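Local coordinates for protein (hdlp (histone deacetylase-like protein)) (Aquifex aeolicus, PDB 1C3P) that probably acts as a zinc-dependent deacetylase of the histone deacetylase family, with an arginase-like alpha/beta fold, and may take part in acetoin breakdown, at residues A[168-173]-A[256-261]; A[190-195]-A[265-270]. All coordinates share one frame; numbering follows the deposited sequence.

Contact 1 (A[168-173]-A[256-261])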
loop_
_atom_site.group_PDB
_atom_site.type_symbol
_atom_site.label_atom_id
_atom_site.label_comp_id
_atom_site.label_asym_id
_atom_site.label_seq_id
_atom_site.Cartn_x
_atom_site.Cartn_y
_atom_site.Cartn_z
ATOM N N ASP A 168 3.173 -3.814 2.869
ATOM C CA ASP A 168 1.956 -3.711 3.678
ATOM C C ASP A 168 1.934 -4.949 4.580
ATOM O O ASP A 168 2.402 -6.004 4.173
ATOM C CB ASP A 168 0.736 -3.750 2.758
ATOM C CG ASP A 168 -0.548 -3.408 3.470
ATOM O OD1 ASP A 168 -0.731 -2.222 3.806
ATOM O OD2 ASP A 168 -1.370 -4.320 3.705
ATOM N N ALA A 169 1.357 -4.819 5.778
ATOM C CA ALA A 169 1.276 -5.917 6.751
ATOM C C ALA A 169 0.315 -7.036 6.337
ATOM O O ALA A 169 0.161 -8.022 7.057
ATOM C CB ALA A 169 0.879 -5.364 8.150
ATOM N N HIS A 170 -0.346 -6.871 5.191
ATOM C CA HIS A 170 -1.250 -7.905 4.691
ATOM C C HIS A 170 -0.797 -8.305 3.294
ATOM O O HIS A 170 -0.273 -7.483 2.542
ATOM C CB HIS A 170 -2.705 -7.412 4.622
ATOM C CG HIS A 170 -3.287 -7.043 5.949
ATOM N ND1 HIS A 170 -3.069 -5.822 6.550
ATOM C CD2 HIS A 170 -4.059 -7.754 6.804
ATOM C CE1 HIS A 170 -3.685 -5.796 7.719
ATOM N NE2 HIS A 170 -4.292 -6.957 7.898
ATOM N N HIS A 171 -1.014 -9.572 2.948
ATOM C CA HIS A 171 -0.633 -10.123 1.649
ATOM C C HIS A 171 -1.402 -9.526 0.462
ATOM O O HIS A 171 -2.619 -9.342 0.525
ATOM C CB HIS A 171 -0.822 -11.649 1.713
ATOM C CG HIS A 171 -0.706 -12.356 0.397
ATOM N ND1 HIS A 171 0.440 -12.347 -0.368
ATOM C CD2 HIS A 171 -1.596 -13.131 -0.272
ATOM C CE1 HIS A 171 0.248 -13.078 -1.452
ATOM N NE2 HIS A 171 -0.979 -13.566 -1.416
ATOM N N CYS A 172 -0.682 -9.214 -0.614
ATOM C CA CYS A 172 -1.281 -8.678 -1.839
ATOM C C CYS A 172 -1.868 -9.851 -2.634
ATOM O O CYS A 172 -1.402 -10.171 -3.730
ATOM C CB CYS A 172 -0.208 -7.963 -2.682
ATOM S SG CYS A 172 1.353 -8.879 -2.868
ATOM N N ASP A 173 -2.911 -10.478 -2.102
ATOM C CA ASP A 173 -3.480 -11.632 -2.780
ATOM C C ASP A 173 -4.000 -11.329 -4.181
ATOM O O ASP A 173 -3.878 -12.159 -5.085
ATOM C CB ASP A 173 -4.566 -12.302 -1.917
ATOM C CG ASP A 173 -5.658 -11.351 -1.464
ATOM O OD1 ASP A 173 -6.646 -11.850 -0.874
ATOM O OD2 ASP A 173 -5.546 -10.125 -1.676
ATOM N N GLY A 256 2.173 0.496 2.652
ATOM C CA GLY A 256 1.107 0.673 3.628
ATOM C C GLY A 256 1.716 0.889 5.007
ATOM O O GLY A 256 2.786 0.353 5.304
ATOM N N THR A 257 1.040 1.667 5.852
ATOM C CA THR A 257 1.557 1.943 7.189
ATOM C C THR A 257 0.986 1.018 8.252
ATOM O O THR A 257 1.283 1.172 9.433
ATOM C CB THR A 257 1.290 3.416 7.614
ATOM O OG1 THR A 257 -0.117 3.668 7.651
ATOM C CG2 THR A 257 1.945 4.376 6.619
ATOM N N ASP A 258 0.183 0.037 7.847
ATOM C CA ASP A 258 -0.360 -0.866 8.842
ATOM C C ASP A 258 0.645 -1.702 9.637
ATOM O O ASP A 258 0.268 -2.314 10.629
ATOM C CB ASP A 258 -1.483 -1.747 8.269
ATOM C CG ASP A 258 -1.107 -2.445 6.985
ATOM O OD1 ASP A 258 0.077 -2.401 6.595
ATOM O OD2 ASP A 258 -2.018 -3.047 6.367
ATOM N N PRO A 259 1.908 -1.817 9.188
ATOM C CA PRO A 259 2.841 -2.604 10.003
ATOM C C PRO A 259 3.237 -1.935 11.340
ATOM O O PRO A 259 3.818 -2.576 12.211
ATOM C CB PRO A 259 4.041 -2.794 9.065
ATOM C CG PRO A 259 3.989 -1.550 8.214
ATOM C CD PRO A 259 2.526 -1.495 7.884
ATOM N N LEU A 260 2.902 -0.659 11.510
ATOM C CA LEU A 260 3.251 0.064 12.732
ATOM C C LEU A 260 2.520 -0.386 13.993
ATOM O O LEU A 260 1.355 -0.806 13.967
ATOM C CB LEU A 260 3.022 1.575 12.541
ATOM C CG LEU A 260 3.789 2.232 11.388
ATOM C CD1 LEU A 260 3.228 3.629 11.112
ATOM C CD2 LEU A 260 5.262 2.264 11.703
ATOM N N LEU A 261 3.225 -0.280 15.112
ATOM C CA LEU A 261 2.685 -0.647 16.419
ATOM C C LEU A 261 1.307 -0.039 16.693
ATOM O O LEU A 261 0.407 -0.720 17.191
ATOM C CB LEU A 261 3.672 -0.213 17.510
ATOM C CG LEU A 261 3.200 -0.310 18.966
ATOM C CD1 LEU A 261 2.761 -1.726 19.270
ATOM C CD2 LEU A 261 4.325 0.115 19.898
#

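Contact 2 (A[190-195]-A[265-270])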
loop_
_atom_site.group_PDB
_atom_site.type_symbol
_atom_site.label_atom_id
_atom_site.label_comp_id
_atom_site.label_asym_id
_atom_site.label_seq_id
_atom_site.Cartn_x
_atom_site.Cartn_y
_atom_site.Cartn_z
ATOM N N LEU A 190 5.928 -9.135 2.015
ATOM C CA LEU A 190 6.204 -9.513 3.393
ATOM C C LEU A 190 4.851 -9.179 4.028
ATOM O O LEU A 190 4.238 -8.179 3.676
ATOM C CB LEU A 190 7.280 -8.655 4.076
ATOM C CG LEU A 190 8.648 -8.301 3.499
ATOM C CD1 LEU A 190 9.606 -8.142 4.670
ATOM C CD2 LEU A 190 9.146 -9.329 2.548
ATOM N N HIS A 191 4.385 -9.990 4.965
ATOM C CA HIS A 191 3.084 -9.731 5.565
ATOM C C HIS A 191 2.821 -10.634 6.762
ATOM O O HIS A 191 3.573 -11.581 7.005
ATOM C CB HIS A 191 2.011 -9.929 4.490
ATOM C CG HIS A 191 2.202 -11.187 3.689
ATOM N ND1 HIS A 191 1.883 -12.443 4.164
ATOM C CD2 HIS A 191 2.744 -11.376 2.464
ATOM C CE1 HIS A 191 2.218 -13.352 3.263
ATOM N NE2 HIS A 191 2.741 -12.730 2.221
ATOM N N GLN A 192 1.786 -10.303 7.537
ATOM C CA GLN A 192 1.410 -11.129 8.694
ATOM C C GLN A 192 1.018 -12.466 8.104
ATOM O O GLN A 192 0.377 -12.513 7.055
ATOM C CB GLN A 192 0.184 -10.565 9.412
ATOM C CG GLN A 192 0.339 -9.178 9.968
ATOM C CD GLN A 192 -1.002 -8.609 10.371
ATOM O OE1 GLN A 192 -1.489 -8.826 11.497
ATOM N NE2 GLN A 192 -1.645 -7.921 9.430
ATOM N N SER A 193 1.388 -13.556 8.763
ATOM C CA SER A 193 1.016 -14.859 8.236
ATOM C C SER A 193 -0.515 -15.041 8.128
ATOM O O SER A 193 -1.262 -14.630 9.006
ATOM C CB SER A 193 1.582 -15.980 9.123
ATOM O OG SER A 193 1.105 -17.241 8.666
ATOM N N PRO A 194 -0.978 -15.679 7.048
ATOM C CA PRO A 194 -2.401 -15.943 6.795
ATOM C C PRO A 194 -2.891 -16.951 7.838
ATOM O O PRO A 194 -4.096 -17.202 7.958
ATOM C CB PRO A 194 -2.407 -16.557 5.384
ATOM C CG PRO A 194 -1.033 -16.246 4.826
ATOM C CD PRO A 194 -0.151 -16.329 6.013
ATOM N N GLU A 195 -1.966 -17.560 8.577
ATOM C CA GLU A 195 -2.396 -18.499 9.617
ATOM C C GLU A 195 -3.159 -17.690 10.675
ATOM O O GLU A 195 -3.987 -18.243 11.400
ATOM C CB GLU A 195 -1.208 -19.244 10.253
ATOM C CG GLU A 195 -0.465 -18.508 11.358
ATOM C CD GLU A 195 -1.046 -18.718 12.762
ATOM O OE1 GLU A 195 -0.586 -18.007 13.677
ATOM O OE2 GLU A 195 -1.932 -19.582 12.976
ATOM N N LEU A 265 -4.788 -3.009 13.016
ATOM C CA LEU A 265 -5.087 -3.999 12.000
ATOM C C LEU A 265 -3.922 -4.937 11.710
ATOM O O LEU A 265 -4.025 -5.799 10.842
ATOM C CB LEU A 265 -5.610 -3.352 10.717
ATOM C CG LEU A 265 -7.076 -2.934 10.879
ATOM C CD1 LEU A 265 -7.650 -2.498 9.540
ATOM C CD2 LEU A 265 -7.877 -4.117 11.399
ATOM N N SER A 266 -2.810 -4.764 12.427
ATOM C CA SER A 266 -1.685 -5.688 12.261
ATOM C C SER A 266 -1.164 -6.061 13.635
ATOM O O SER A 266 -1.257 -5.284 14.588
ATOM C CB SER A 266 -0.511 -5.078 11.474
ATOM O OG SER A 266 0.344 -4.327 12.327
ATOM N N LYS A 267 -0.609 -7.262 13.736
ATOM C CA LYS A 267 -0.024 -7.689 14.991
ATOM C C LYS A 267 1.472 -7.356 14.970
ATOM O O LYS A 267 2.232 -7.837 15.803
ATOM C CB LYS A 267 -0.233 -9.190 15.191
ATOM C CG LYS A 267 -1.697 -9.574 15.234
ATOM C CD LYS A 267 -2.443 -8.800 16.291
ATOM C CE LYS A 267 -3.908 -9.195 16.300
ATOM N NZ LYS A 267 -4.684 -8.351 17.230
ATOM N N PHE A 268 1.886 -6.538 14.003
ATOM C CA PHE A 268 3.282 -6.101 13.893
ATOM C C PHE A 268 3.426 -4.872 14.797
ATOM O O PHE A 268 2.503 -4.070 14.913
ATOM C CB PHE A 268 3.626 -5.692 12.451
ATOM C CG PHE A 268 3.771 -6.843 11.481
ATOM C CD1 PHE A 268 4.095 -6.585 10.139
ATOM C CD2 PHE A 268 3.619 -8.169 11.889
ATOM C CE1 PHE A 268 4.268 -7.624 9.222
ATOM C CE2 PHE A 268 3.794 -9.227 10.968
ATOM C CZ PHE A 268 4.117 -8.955 9.646
ATOM N N ASN A 269 4.576 -4.727 15.438
ATOM C CA ASN A 269 4.808 -3.590 16.328
ATOM C C ASN A 269 6.019 -2.786 15.886
ATOM O O ASN A 269 6.928 -2.534 16.674
ATOM C CB ASN A 269 5.041 -4.061 17.768
ATOM C CG ASN A 269 3.885 -4.870 18.312
ATOM O OD1 ASN A 269 2.720 -4.524 18.109
ATOM N ND2 ASN A 269 4.200 -5.942 19.034
ATOM N N LEU A 270 6.026 -2.362 14.634
ATOM C CA LEU A 270 7.159 -1.616 14.129
ATOM C C LEU A 270 7.134 -0.120 14.462
ATOM O O LEU A 270 6.093 0.437 14.846
ATOM C CB LEU A 270 7.242 -1.769 12.615
ATOM C CG LEU A 270 7.219 -3.177 12.007
ATOM C CD1 LEU A 270 7.616 -3.035 10.544
ATOM C CD2 LEU A 270 8.188 -4.114 12.731
HETATM O O HOH W 1 -4.079 -8.964 12.129
#

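Contact 1 (A[168-173]-A[256-261])
Asp168, His170 and Asp258 meet here as the three zinc ligands of the histone deacetylase site, though this chain carries no zinc. The carboxylates of Asp168 and Asp258 cross at about a right angle, with their planes 47° apart. Asp168 OD1 lies 2.9 Å from Asp258 OD1; both are acceptors, and the pair is a close approach of like charges, not a hydrogen bond. Such crowding of negative charge is consistent with a place kept for a cation. CG of Asp258 stands between its own backbone N and carbonyl carbon, chi1 51°. The carboxylate oxygens beyond it meet two N-H groups of the other loop. Ala169 N reaches Asp258 OD1 at 2.9 Å in a nearly straight bond of 173°. His170 ND1 gives a more bent bond to Asp258 OD2 at 3.0 Å. That oxygen lies in the plane of the imidazole, at its edge, while both donors sit well above the carboxylate plane. The two loops follow strands 162-166 and 250-254, neighbours in the parallel sheet of this arginase-like fold, so the ligands gather at the C-terminal ends of the strands. Asp168 OD2 also accepts from His170 N at 3.1 Å, an Asx turn that ties two ligands together along the chain. Beside the polar cluster, Ala169 CB packs against Pro259 CB at 4.2 Å. Pro259 lies within the type I turn from Thr257 to Leu260. Gly256 CA comes to 3.4 Å from Asp168 OD1.

Contact 2 (A[190-195]-A[265-270])
Gln192 reaches Phe268 and the backbone around Ser266 through two torsions. Chi1 of -61° puts CG anti to the carbonyl carbon, and chi2 of 167° extends the chain to CD. Its CG rests over one face of the Phe268 ring, 3.9 Å from the centroid and shifted toward the rim on the CE2 side. This is a CH-pi contact. The CZ end of the same ring approaches the main chain, with Phe268 CZ 3.4 Å from Gln192 N. The amide plane of Gln192 is turned 62° from the ring. Its oxygen takes the firmer bond across the contact: Lys267 N donates to Gln192 OE1 at 2.9 Å, from above the plane of the amide carbonyl. A water also donates to Gln192 OE1, at 2.7 Å, and bonds weakly to Leu265 O. The firmer acceptor of Gln192 NE2 is Ala169 O of segment 168-173; its bond to Leu265 O, at 3.5 Å, is weak. Ser266 CB is 3.7 Å from Gln192 NE2. Ser266 OG accepts from Phe268 N at 3.2 Å, forming an ST turn, and bonds outside the contact to Asp258 O. The contact thus joins the end of strand 185-192 to the loop leading to helix 272-286, within the same alpha/beta domain. One amide serves both as acceptor and as donor to a loop without regular structure. With OE1 held by Lys267 N and the water, and NE2 by Ala169 O, the amide is probably restrained in its rotation.

How the contacts relate
Contacts 1 and 2 have centres 7 Å apart and touch directly, and their segments alternate along the chain. Segment 168-173 borders strand 185-192: Ala169 O lies 2.8 Å from Gln192 N, a probable hydrogen bond. The 256-261 and 265-270 segments belong to one long loop. Within that loop, Leu261 N lies 3.0 Å from Leu270 O, a probable hydrogen bond. Contact 2 can be seen as second-shell to the zinc site of contact 1. The side chain of Gln192 is about 3 Å from that of His170 at the nearest atoms, and Ser266 holds the loop that carries the ligand Asp258. His171 and His191 also bring their rings together between the two contacts.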